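Local structure of endo-1,4-b-d-mannanase (Trichoderma reesei, 1QNR) at residues T132-T136 with V179-W183; R171-T177 with Y220-D225; L199-E205 with L235-H241; D213-Y218 with W253-W257. The protein hydrolyses internal beta-1,4-mannosidic linkages of mannan polysaccharides, as a family 5 glycoside hydrolase built on a TIM barrel. All blocks are in the same frame, centred on the assembly; numbering follows the deposited sequence.

How the contacts relate
Contact 3 is the core: it joins two neighbouring strands of the barrel, its centre about 8 Å from the centre of the chain, where buried threonine hydroxyls and backbone groups pair around an apolar patch. The centres of contacts 1, 2 and 4 lie about 19 to 21 Å from that point; contact 1 is nevertheless buried, contacts 2 and 4 partly so. Contacts 1 and 4 are aromatic clusters pressing a 3-10 turn on a helix, but of these two only contact 4 adds a hydrogen bond, W253 to D213. Contact 2 joins two loops by hydrogen bonds and waters and reaches a bound mannose. Helix 178-194 and strand 199-201 link contacts 1 and 3; contacts 2 and 4 share the excursion before helix 226-230.

Contact 1: residues T132-T136 with V179-W183. With NAG (2-acetamido-2-deoxy-beta-D-glucopyranose), chain F.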
# COMPACT_ATOMS: atom_id res chain seq x y z
N THR A 132 -20.10 3.46 4.76
CA THR A 132 -20.26 4.11 3.45
C THR A 132 -20.51 5.63 3.56
O THR A 132 -20.04 6.38 2.66
CB THR A 132 -21.31 3.39 2.58
OG1 THR A 132 -22.56 3.39 3.31
CG2 THR A 132 -20.90 1.90 2.32
N THR A 133 -21.10 6.08 4.65
CA THR A 133 -21.23 7.55 4.82
C THR A 133 -19.93 8.16 5.32
O THR A 133 -19.80 9.41 5.30
CB THR A 133 -22.37 7.95 5.79
OG1 THR A 133 -22.08 7.54 7.10
CG2 THR A 133 -23.69 7.30 5.31
N TRP A 134 -18.91 7.37 5.71
CA TRP A 134 -17.63 7.89 6.20
C TRP A 134 -17.02 8.92 5.25
O TRP A 134 -16.49 9.99 5.69
CB TRP A 134 -16.62 6.72 6.38
CG TRP A 134 -15.24 7.20 6.87
CD1 TRP A 134 -14.85 7.40 8.15
CD2 TRP A 134 -14.05 7.39 6.07
NE1 TRP A 134 -13.52 7.87 8.22
CE2 TRP A 134 -13.01 7.79 6.95
CE3 TRP A 134 -13.79 7.29 4.70
CZ2 TRP A 134 -11.73 8.12 6.47
CZ3 TRP A 134 -12.48 7.56 4.26
CH2 TRP A 134 -11.46 7.96 5.13
N TYR A 135 -17.09 8.66 3.94
CA TYR A 135 -16.49 9.51 2.92
C TYR A 135 -17.02 10.95 2.94
O TYR A 135 -16.28 11.85 2.45
CB TYR A 135 -16.69 8.91 1.51
CG TYR A 135 -15.91 7.58 1.36
CD1 TYR A 135 -14.54 7.55 1.08
CD2 TYR A 135 -16.58 6.36 1.56
CE1 TYR A 135 -13.84 6.34 1.02
CE2 TYR A 135 -15.89 5.13 1.48
CZ TYR A 135 -14.52 5.15 1.20
OH TYR A 135 -13.78 3.96 1.15
N THR A 136 -18.26 11.15 3.42
CA THR A 136 -18.83 12.52 3.41
C THR A 136 -19.21 12.93 4.82
O THR A 136 -20.01 13.91 5.00
CB THR A 136 -20.11 12.53 2.51
OG1 THR A 136 -21.06 11.51 2.85
CG2 THR A 136 -19.71 12.37 1.06
N VAL A 179 -18.87 8.38 -5.39
CA VAL A 179 -18.49 8.82 -4.02
C VAL A 179 -16.97 8.68 -3.86
O VAL A 179 -16.34 9.70 -3.45
CB VAL A 179 -19.19 7.95 -2.99
CG1 VAL A 179 -18.79 8.22 -1.53
CG2 VAL A 179 -20.74 8.06 -3.09
N ILE A 180 -16.38 7.56 -4.20
CA ILE A 180 -14.89 7.48 -4.12
C ILE A 180 -14.24 8.32 -5.15
O ILE A 180 -13.17 8.94 -4.86
CB ILE A 180 -14.41 5.98 -4.15
CG1 ILE A 180 -14.71 5.38 -2.76
CG2 ILE A 180 -12.90 5.94 -4.54
CD1 ILE A 180 -14.52 3.86 -2.63
N VAL A 181 -14.80 8.59 -6.37
CA VAL A 181 -14.11 9.53 -7.31
C VAL A 181 -14.01 10.91 -6.67
O VAL A 181 -12.93 11.53 -6.71
CB VAL A 181 -14.84 9.58 -8.66
CG1 VAL A 181 -14.21 10.68 -9.52
CG2 VAL A 181 -14.76 8.24 -9.43
N GLN A 182 -15.10 11.45 -6.11
CA GLN A 182 -15.06 12.81 -5.55
C GLN A 182 -14.21 12.89 -4.30
O GLN A 182 -13.43 13.87 -4.16
CB GLN A 182 -16.48 13.41 -5.27
CG GLN A 182 -17.37 13.55 -6.53
CD GLN A 182 -16.67 14.22 -7.69
OE1 GLN A 182 -15.98 15.28 -7.54
NE2 GLN A 182 -16.69 13.64 -8.90
N TRP A 183 -14.23 11.88 -3.43
CA TRP A 183 -13.38 11.90 -2.22
C TRP A 183 -11.90 11.79 -2.63
O TRP A 183 -11.06 12.59 -2.13
CB TRP A 183 -13.80 10.68 -1.38
CG TRP A 183 -12.89 10.44 -0.18
CD1 TRP A 183 -12.95 11.09 1.05
CD2 TRP A 183 -11.82 9.47 -0.07
NE1 TRP A 183 -11.93 10.65 1.87
CE2 TRP A 183 -11.24 9.64 1.19
CE3 TRP A 183 -11.31 8.51 -0.97
CZ2 TRP A 183 -10.20 8.82 1.61
CZ3 TRP A 183 -10.23 7.70 -0.52
CH2 TRP A 183 -9.67 7.88 0.76
C1 NAG F . -25.59 3.46 5.81
C2 NAG F . -26.58 2.37 5.43
C3 NAG F . -27.21 2.86 4.14
C4 NAG F . -27.85 4.22 4.49
C5 NAG F . -26.76 5.26 4.91
C6 NAG F . -27.40 6.60 5.21
C7 NAG F . -26.20 -0.00 6.06
C8 NAG F . -25.42 -1.23 5.77
N2 NAG F . -25.81 1.11 5.38
O3 NAG F . -28.25 1.92 3.82
O4 NAG F . -28.57 4.77 3.38
O5 NAG F . -26.19 4.73 6.10
O6 NAG F . -28.34 6.48 6.24
O7 NAG F . -27.10 0.01 6.81
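Y135, in the 3-10 turn 134-135 of segment 132-136, faces W183 on helix 178-194 with CA atoms 6.5 Å apart, and no hydrogen bond crosses between the segments. The phenol points into the helix surface, its CG lying beside the backbone N (chi1 -67°). Its CD1 edge comes down on the pyrrole face of W183, 3.5 Å from W183 CD2, in a T-shaped (edge-to-face) pair with planes at 78°. One face of the phenol takes a CH-pi contact from I180, whose CG1 is 4.2 Å from the ring centroid; W134 CE3 lies over the opposite face, so the ring is sandwiched. Nearer the backbone, V179 CG1 meets Y135 CB at 3.8 Å, V179 lying athwart Y135. W134 brings the end of its benzo ring to W183, CZ3 to CZ2 at 3.7 Å. The polar ends find partners beyond the segments: Y135 OH bonds to R171 O, W183 NE1 to Q141 OE1. On the far side of the turn, T133 CG2 approaches NAG O5 at 3.7 Å. The three rings form an aromatic cluster joining the loop between helices 119-127 and 138-155 to a helix of the TIM barrel.

Contact 2: residues R171-T177 with Y220-D225; sequences RCNGCST and YGEGTD. With BMA (beta-D-mannopyranose), chain B.
E222 and C172 meet backbone to backbone, C172 N giving a nearly straight hydrogen bond to E222 O (2.8 Å). A second such bond runs from G174 N to G221 O at 2.9 Å. Between them N173 ND2 donates to E222 OE1 (3.0 Å, 174°), the oxygen lying in the amide plane of N173, the amide above the carboxylate plane. A bend at chi2 (-61°) brings the E222 carboxylate back to N173 and R171. E222 OE1 also accepts a hydrogen bond from water 1, which itself accepts from R171 NH1; the direct R171 NH1 to E222 OE1 salt bridge is long, 3.7 Å. E222 OE2 is held by Y216 OH. The C172-C175 segment is a type II beta turn, closed by the C175 N to C172 O bond and the disulfide, on the loop that follows strand 161-165 of the TIM barrel. G223 CA comes within 3.2 Å of C172 O. The extended R171 reaches the bound mannose: NH1 donates to BMA O2 at 3.0 Å, and NH2 to both O2 and O3, while NH2 also forms a salt bridge with E205. Waters bridge further groups: water 2 donates to C175 O and Y220 O and accepts a weak bond from G223 N, water 3 donates to S176 O and G223 O, water 4 joins T177 O to D225 N, and water 5 joins T177 OG1 to D225 OD2.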
# COMPACT_ATOMS: atom_id res chain seq x y z
N ARG A 171 -13.19 0.89 -0.17
CA ARG A 171 -14.40 0.40 -0.84
C ARG A 171 -15.58 1.23 -0.36
O ARG A 171 -15.54 1.84 0.73
CB ARG A 171 -14.72 -1.08 -0.53
CG ARG A 171 -13.64 -2.09 -1.00
CD ARG A 171 -14.22 -3.48 -0.65
NE ARG A 171 -13.33 -4.55 -1.11
CZ ARG A 171 -13.68 -5.86 -1.11
NH1 ARG A 171 -14.88 -6.22 -0.64
NH2 ARG A 171 -12.78 -6.73 -1.54
N CYS A 172 -16.66 1.19 -1.13
CA CYS A 172 -17.92 1.84 -0.68
C CYS A 172 -19.01 0.84 -1.12
O CYS A 172 -19.48 0.94 -2.29
CB CYS A 172 -18.01 3.27 -1.22
SG CYS A 172 -19.35 4.33 -0.45
N ASN A 173 -19.25 -0.18 -0.28
CA ASN A 173 -20.11 -1.30 -0.77
C ASN A 173 -21.51 -0.82 -1.20
O ASN A 173 -22.20 -0.24 -0.39
CB ASN A 173 -20.20 -2.31 0.39
CG ASN A 173 -21.07 -3.51 -0.00
OD1 ASN A 173 -22.25 -3.49 0.41
ND2 ASN A 173 -20.55 -4.46 -0.72
N GLY A 174 -21.90 -1.19 -2.43
CA GLY A 174 -23.21 -0.76 -2.97
C GLY A 174 -23.34 0.71 -3.30
O GLY A 174 -24.43 1.10 -3.77
N CYS A 175 -22.30 1.55 -3.12
CA CYS A 175 -22.42 2.97 -3.42
C CYS A 175 -22.27 3.26 -4.89
O CYS A 175 -21.69 2.51 -5.71
CB CYS A 175 -21.25 3.75 -2.73
SG CYS A 175 -21.12 3.43 -0.95
N SER A 176 -22.79 4.46 -5.28
CA SER A 176 -22.41 4.96 -6.61
C SER A 176 -20.84 5.03 -6.63
O SER A 176 -20.26 5.51 -5.63
CB SER A 176 -22.93 6.38 -6.74
OG SER A 176 -22.40 7.12 -7.82
N THR A 177 -20.28 4.75 -7.79
CA THR A 177 -18.80 4.84 -7.88
C THR A 177 -18.28 6.28 -7.83
O THR A 177 -17.08 6.55 -7.56
CB THR A 177 -18.28 4.17 -9.16
OG1 THR A 177 -18.79 4.91 -10.30
CG2 THR A 177 -18.64 2.68 -9.27
N TYR A 220 -19.29 -3.87 -10.42
CA TYR A 220 -19.32 -2.57 -9.74
C TYR A 220 -20.10 -2.61 -8.46
O TYR A 220 -20.90 -1.68 -8.13
CB TYR A 220 -19.85 -1.49 -10.72
CG TYR A 220 -18.94 -1.32 -11.92
CD1 TYR A 220 -17.77 -0.55 -11.91
CD2 TYR A 220 -19.19 -2.06 -13.10
CE1 TYR A 220 -16.95 -0.39 -13.00
CE2 TYR A 220 -18.34 -1.95 -14.20
CZ TYR A 220 -17.22 -1.12 -14.14
OH TYR A 220 -16.42 -0.94 -15.24
N GLY A 221 -19.96 -3.62 -7.62
CA GLY A 221 -20.64 -3.72 -6.36
C GLY A 221 -19.91 -3.16 -5.13
O GLY A 221 -20.46 -3.17 -4.03
N GLU A 222 -18.63 -2.74 -5.33
CA GLU A 222 -17.80 -2.27 -4.20
C GLU A 222 -17.53 -0.79 -4.30
O GLU A 222 -16.64 -0.28 -3.56
CB GLU A 222 -16.51 -3.11 -4.07
CG GLU A 222 -16.79 -4.61 -3.84
CD GLU A 222 -17.56 -4.91 -2.57
OE1 GLU A 222 -17.67 -4.07 -1.64
OE2 GLU A 222 -18.14 -6.04 -2.49
N GLY A 223 -18.30 -0.05 -5.14
CA GLY A 223 -18.12 1.41 -5.16
C GLY A 223 -16.92 1.95 -5.92
O GLY A 223 -16.66 3.16 -5.79
N THR A 224 -16.17 1.07 -6.64
CA THR A 224 -14.98 1.62 -7.37
C THR A 224 -15.04 1.33 -8.85
O THR A 224 -15.62 0.29 -9.25
CB THR A 224 -13.65 1.05 -6.78
OG1 THR A 224 -13.63 -0.39 -6.89
CG2 THR A 224 -13.51 1.38 -5.28
N ASP A 225 -14.59 2.31 -9.66
CA ASP A 225 -14.50 2.19 -11.12
C ASP A 225 -13.02 2.46 -11.45
O ASP A 225 -12.58 3.61 -11.32
CB ASP A 225 -15.47 3.20 -11.76
CG ASP A 225 -15.49 3.14 -13.28
OD1 ASP A 225 -14.44 2.96 -13.91
OD2 ASP A 225 -16.59 3.27 -13.91
C1 BMA B . -15.90 -10.75 -0.46
C2 BMA B . -14.57 -10.35 -1.12
C3 BMA B . -13.39 -10.42 -0.12
C4 BMA B . -13.73 -9.61 1.14
C5 BMA B . -15.10 -10.08 1.73
C6 BMA B . -15.50 -9.51 3.06
O1 BMA B . -16.97 -10.54 -1.39
O2 BMA B . -14.68 -9.02 -1.65
O3 BMA B . -12.27 -9.77 -0.79
O4 BMA B . -12.79 -9.77 2.17
O5 BMA B . -16.10 -9.83 0.67
O6 BMA B . -16.03 -8.19 3.08
O HOH W 1 -16.94 -4.69 0.98
O HOH W 2 -21.15 -0.29 -5.68
O HOH W 3 -17.88 5.08 -4.24
O HOH W 4 -14.50 4.83 -8.06
O HOH W 5 -19.02 3.64 -12.72

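Contact 3: residues L199-E205 with L235-H241; sequences LVTLGDE and LDFGTFH
T201 and F237 form the apolar centre: T201 CB sits over one ring face, 3.8 Å from the centroid in a CH-pi contact, while L199 CB lies at the ring edge, 4.0 Å from F237 CE2. A chi1 of 61° folds the phenyl over its own backbone, under T201. Segments 199-205 and 235-241, their end-to-end directions 36° apart, carry strands 199-201 and 238-242 of the TIM barrel. Towards helix 178-194, L235 packs on V200 and L202, its CD1 4.1 Å from L202 CB. Outward, T201 OG1 donates to F237 O at 2.9 Å, and water 6 links that carbonyl to L202 N. Just ahead of strand 238-242, D236 N bonds to V200 O, and D236 OD2, salt-bridged to K192, accepts V200 N on its anti lone pair. T239 OG1 donates to D204 O in the carbonyl plane and takes a weak bond from G203 N; water 7 donates to D204 OD1 and accepts from T239 N. E205 OE2, salt-bridged to R171, also hydrogen-bonds to O6 of a bound mannose. The H241 ring, bonded through NE2 to E275 and ND1 to E169, has D204 O over one face; its backbone N donates to E205 O at 2.9 Å, from 52° above the carbonyl plane.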
# COMPACT_ATOMS: atom_id res chain seq x y z
N LEU A 199 4.95 11.48 -5.35
CA LEU A 199 3.81 10.87 -6.01
C LEU A 199 2.67 10.51 -5.05
O LEU A 199 2.90 10.34 -3.83
CB LEU A 199 4.30 9.54 -6.65
CG LEU A 199 5.42 9.70 -7.69
CD1 LEU A 199 5.93 8.30 -8.18
CD2 LEU A 199 4.99 10.57 -8.89
N VAL A 200 1.42 10.47 -5.53
CA VAL A 200 0.23 10.11 -4.77
C VAL A 200 -0.56 9.05 -5.55
O VAL A 200 -0.71 9.09 -6.77
CB VAL A 200 -0.64 11.34 -4.51
CG1 VAL A 200 -1.90 11.07 -3.65
CG2 VAL A 200 0.15 12.47 -3.80
N THR A 201 -1.14 8.06 -4.79
CA THR A 201 -1.92 6.99 -5.41
C THR A 201 -3.10 6.62 -4.48
O THR A 201 -3.12 7.01 -3.29
CB THR A 201 -1.04 5.75 -5.72
OG1 THR A 201 -1.77 4.81 -6.58
CG2 THR A 201 -0.61 5.06 -4.44
N LEU A 202 -4.11 5.91 -4.99
CA LEU A 202 -5.31 5.62 -4.22
C LEU A 202 -5.16 4.43 -3.24
O LEU A 202 -5.65 4.60 -2.09
CB LEU A 202 -6.47 5.34 -5.23
CG LEU A 202 -7.86 5.01 -4.62
CD1 LEU A 202 -8.34 6.04 -3.60
CD2 LEU A 202 -8.92 4.88 -5.76
N GLY A 203 -4.52 3.31 -3.65
CA GLY A 203 -4.48 2.14 -2.76
C GLY A 203 -5.62 1.14 -2.95
O GLY A 203 -5.75 0.24 -2.14
N ASP A 204 -6.49 1.38 -3.93
CA ASP A 204 -7.57 0.41 -4.20
C ASP A 204 -7.05 -0.89 -4.77
O ASP A 204 -5.94 -1.07 -5.29
CB ASP A 204 -8.59 1.09 -5.15
CG ASP A 204 -7.95 1.36 -6.49
OD1 ASP A 204 -6.89 2.07 -6.55
OD2 ASP A 204 -8.45 0.86 -7.56
N GLU A 205 -7.99 -1.88 -4.68
CA GLU A 205 -7.74 -3.24 -5.22
C GLU A 205 -7.81 -3.39 -6.72
O GLU A 205 -7.48 -4.45 -7.32
CB GLU A 205 -8.73 -4.18 -4.55
CG GLU A 205 -8.59 -4.27 -3.01
CD GLU A 205 -9.88 -4.86 -2.40
OE1 GLU A 205 -10.76 -3.97 -2.21
OE2 GLU A 205 -10.08 -6.10 -2.19
N LEU A 235 -3.82 11.90 -9.06
CA LEU A 235 -3.27 10.54 -8.76
C LEU A 235 -2.26 10.28 -9.87
O LEU A 235 -2.55 10.36 -11.09
CB LEU A 235 -4.38 9.46 -8.72
CG LEU A 235 -5.41 9.67 -7.62
CD1 LEU A 235 -6.52 8.59 -7.74
CD2 LEU A 235 -4.85 9.60 -6.20
N ASP A 236 -1.04 9.85 -9.55
CA ASP A 236 0.05 9.73 -10.51
C ASP A 236 0.19 8.37 -11.16
O ASP A 236 0.76 8.21 -12.22
CB ASP A 236 1.41 10.14 -9.80
CG ASP A 236 1.38 11.56 -9.34
OD1 ASP A 236 1.25 12.46 -10.21
OD2 ASP A 236 1.43 11.84 -8.13
N PHE A 237 -0.33 7.32 -10.49
CA PHE A 237 -0.26 5.94 -11.03
C PHE A 237 -1.39 5.10 -10.44
O PHE A 237 -1.93 5.51 -9.40
CB PHE A 237 1.14 5.28 -10.77
CG PHE A 237 1.49 5.14 -9.30
CD1 PHE A 237 1.20 3.94 -8.65
CD2 PHE A 237 2.22 6.13 -8.64
CE1 PHE A 237 1.58 3.74 -7.30
CE2 PHE A 237 2.62 5.94 -7.30
CZ PHE A 237 2.32 4.75 -6.63
N GLY A 238 -1.70 3.96 -11.07
CA GLY A 238 -2.77 3.09 -10.59
C GLY A 238 -2.24 1.95 -9.70
O GLY A 238 -1.05 1.54 -9.86
N THR A 239 -3.06 1.44 -8.79
CA THR A 239 -2.73 0.25 -7.98
C THR A 239 -3.80 -0.82 -8.19
O THR A 239 -5.01 -0.52 -8.36
CB THR A 239 -2.72 0.58 -6.44
OG1 THR A 239 -3.93 1.27 -6.05
CG2 THR A 239 -1.50 1.47 -6.11
N PHE A 240 -3.38 -2.09 -8.13
CA PHE A 240 -4.38 -3.18 -8.09
C PHE A 240 -3.82 -4.37 -7.29
O PHE A 240 -2.59 -4.49 -7.15
CB PHE A 240 -4.89 -3.67 -9.45
CG PHE A 240 -3.82 -4.26 -10.34
CD1 PHE A 240 -3.05 -3.47 -11.15
CD2 PHE A 240 -3.61 -5.64 -10.35
CE1 PHE A 240 -2.06 -3.97 -12.03
CE2 PHE A 240 -2.59 -6.20 -11.21
CZ PHE A 240 -1.84 -5.33 -12.04
N HIS A 241 -4.71 -5.15 -6.65
CA HIS A 241 -4.33 -6.28 -5.79
C HIS A 241 -4.94 -7.60 -6.38
O HIS A 241 -5.67 -7.47 -7.33
CB HIS A 241 -4.89 -6.06 -4.35
CG HIS A 241 -4.37 -4.80 -3.66
ND1 HIS A 241 -4.80 -4.41 -2.39
CD2 HIS A 241 -3.53 -3.79 -4.02
CE1 HIS A 241 -4.19 -3.32 -1.99
NE2 HIS A 241 -3.43 -2.87 -3.00
O HOH W 6 -4.47 5.56 -7.95
O HOH W 7 -5.62 3.02 -8.68

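Contact 4: residues D213-Y218 with W253-W257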
# COMPACT_ATOMS: atom_id res chain seq x y z
N ASP A 213 -13.82 -10.57 -17.78
CA ASP A 213 -14.72 -11.71 -18.08
C ASP A 213 -16.01 -11.69 -17.27
O ASP A 213 -16.70 -12.73 -17.25
CB ASP A 213 -14.00 -13.01 -17.90
CG ASP A 213 -13.65 -13.42 -16.47
OD1 ASP A 213 -13.81 -12.58 -15.55
OD2 ASP A 213 -13.22 -14.60 -16.26
N GLY A 214 -16.25 -10.57 -16.57
CA GLY A 214 -17.54 -10.56 -15.83
C GLY A 214 -17.48 -11.24 -14.49
O GLY A 214 -18.56 -11.20 -13.80
N ALA A 215 -16.36 -11.77 -14.02
CA ALA A 215 -16.34 -12.32 -12.64
C ALA A 215 -16.61 -11.18 -11.64
O ALA A 215 -16.34 -9.99 -11.97
CB ALA A 215 -14.95 -12.97 -12.40
N TYR A 216 -17.00 -11.51 -10.39
CA TYR A 216 -17.29 -10.49 -9.39
C TYR A 216 -16.26 -9.36 -9.24
O TYR A 216 -16.73 -8.21 -9.24
CB TYR A 216 -17.70 -11.02 -7.99
CG TYR A 216 -18.26 -9.86 -7.09
CD1 TYR A 216 -19.53 -9.29 -7.26
CD2 TYR A 216 -17.54 -9.33 -6.06
CE1 TYR A 216 -19.97 -8.30 -6.41
CE2 TYR A 216 -17.90 -8.31 -5.21
CZ TYR A 216 -19.16 -7.78 -5.38
OH TYR A 216 -19.74 -6.74 -4.63
N PRO A 217 -14.96 -9.60 -9.21
CA PRO A 217 -14.03 -8.46 -9.06
C PRO A 217 -14.15 -7.47 -10.20
O PRO A 217 -13.73 -6.29 -9.99
CB PRO A 217 -12.65 -9.17 -9.05
CG PRO A 217 -12.98 -10.56 -8.48
CD PRO A 217 -14.30 -10.91 -9.17
N TYR A 218 -14.53 -7.86 -11.44
CA TYR A 218 -14.71 -6.87 -12.51
C TYR A 218 -16.05 -6.08 -12.39
O TYR A 218 -16.13 -5.09 -13.14
CB TYR A 218 -14.69 -7.63 -13.86
CG TYR A 218 -13.30 -8.16 -14.35
CD1 TYR A 218 -12.34 -7.19 -14.71
CD2 TYR A 218 -13.01 -9.51 -14.44
CE1 TYR A 218 -11.10 -7.64 -15.17
CE2 TYR A 218 -11.77 -9.97 -14.92
CZ TYR A 218 -10.82 -8.98 -15.25
OH TYR A 218 -9.57 -9.43 -15.76
N TRP A 253 -6.67 -17.29 -13.77
CA TRP A 253 -7.47 -16.09 -14.06
C TRP A 253 -6.69 -14.81 -13.71
O TRP A 253 -6.94 -13.73 -14.21
CB TRP A 253 -8.78 -16.17 -13.27
CG TRP A 253 -9.69 -14.97 -13.23
CD1 TRP A 253 -10.77 -14.75 -14.05
CD2 TRP A 253 -9.68 -13.83 -12.30
NE1 TRP A 253 -11.39 -13.58 -13.71
CE2 TRP A 253 -10.74 -12.98 -12.64
CE3 TRP A 253 -8.81 -13.52 -11.23
CZ2 TRP A 253 -10.99 -11.79 -11.96
CZ3 TRP A 253 -9.08 -12.33 -10.52
CH2 TRP A 253 -10.15 -11.49 -10.90
N GLY A 254 -5.70 -14.90 -12.81
CA GLY A 254 -4.90 -13.73 -12.41
C GLY A 254 -4.10 -13.13 -13.54
O GLY A 254 -3.84 -11.91 -13.50
N ASN A 255 -3.71 -13.93 -14.54
CA ASN A 255 -2.93 -13.36 -15.66
C ASN A 255 -3.77 -12.34 -16.42
O ASN A 255 -3.28 -11.24 -16.76
CB ASN A 255 -2.43 -14.48 -16.61
CG ASN A 255 -1.48 -15.36 -15.80
OD1 ASN A 255 -0.36 -14.99 -15.40
ND2 ASN A 255 -1.90 -16.60 -15.44
N GLY A 256 -5.05 -12.66 -16.73
CA GLY A 256 -5.92 -11.70 -17.42
C GLY A 256 -6.21 -10.46 -16.56
O GLY A 256 -6.38 -9.35 -17.07
N TRP A 257 -6.36 -10.66 -15.22
CA TRP A 257 -6.52 -9.52 -14.30
C TRP A 257 -5.34 -8.53 -14.39
O TRP A 257 -5.57 -7.29 -14.46
CB TRP A 257 -6.67 -10.06 -12.87
CG TRP A 257 -6.94 -9.05 -11.79
CD1 TRP A 257 -6.06 -8.61 -10.82
CD2 TRP A 257 -8.19 -8.38 -11.50
NE1 TRP A 257 -6.65 -7.68 -9.98
CE2 TRP A 257 -7.98 -7.56 -10.38
CE3 TRP A 257 -9.47 -8.40 -12.08
CZ2 TRP A 257 -9.01 -6.81 -9.79
CZ3 TRP A 257 -10.48 -7.62 -11.53
CH2 TRP A 257 -10.24 -6.84 -10.39
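P217 and Y218 interlock with the two indoles that W253 and W257 hold out from one helical turn. Both tryptophans have CG anti to the backbone N (171° and -176°), sending the indoles off the helix with W253 CH2 3.2 Å above the W257 ring plane. The pyrrolidine of P217 fills the hollow between the indole tips: its CG lies 3.8 Å from W253 CH2 and its CB 3.6 Å from W257 CH2. Beside it, the benzo edge of W257 stands on one face of the Y218 phenol, edge-to-face with planes at 63°, W257 CE3 3.5 Å from Y218 CZ. Against W253 the fit is oblique, Y218 CE2 meeting W253 CZ2 at 3.6 Å. A215 CB closes the outer end near W253 NE1. That N-H bonds to D213 OD1 (3.2 Å) in the indole plane; A215 N reaches it too, making an Asx turn, so two donors grip this one oxygen from opposite faces. D213 and W253 also touch a NAG. Y218 OH bonds to T260 OG1, one turn beyond G256. The cluster presses the loop following strand 199-201 on residues 253-257 of helix 253-267, with W247 of helix 244-247 alongside and W257 NE1 bonded to H241 O of strand 238-242.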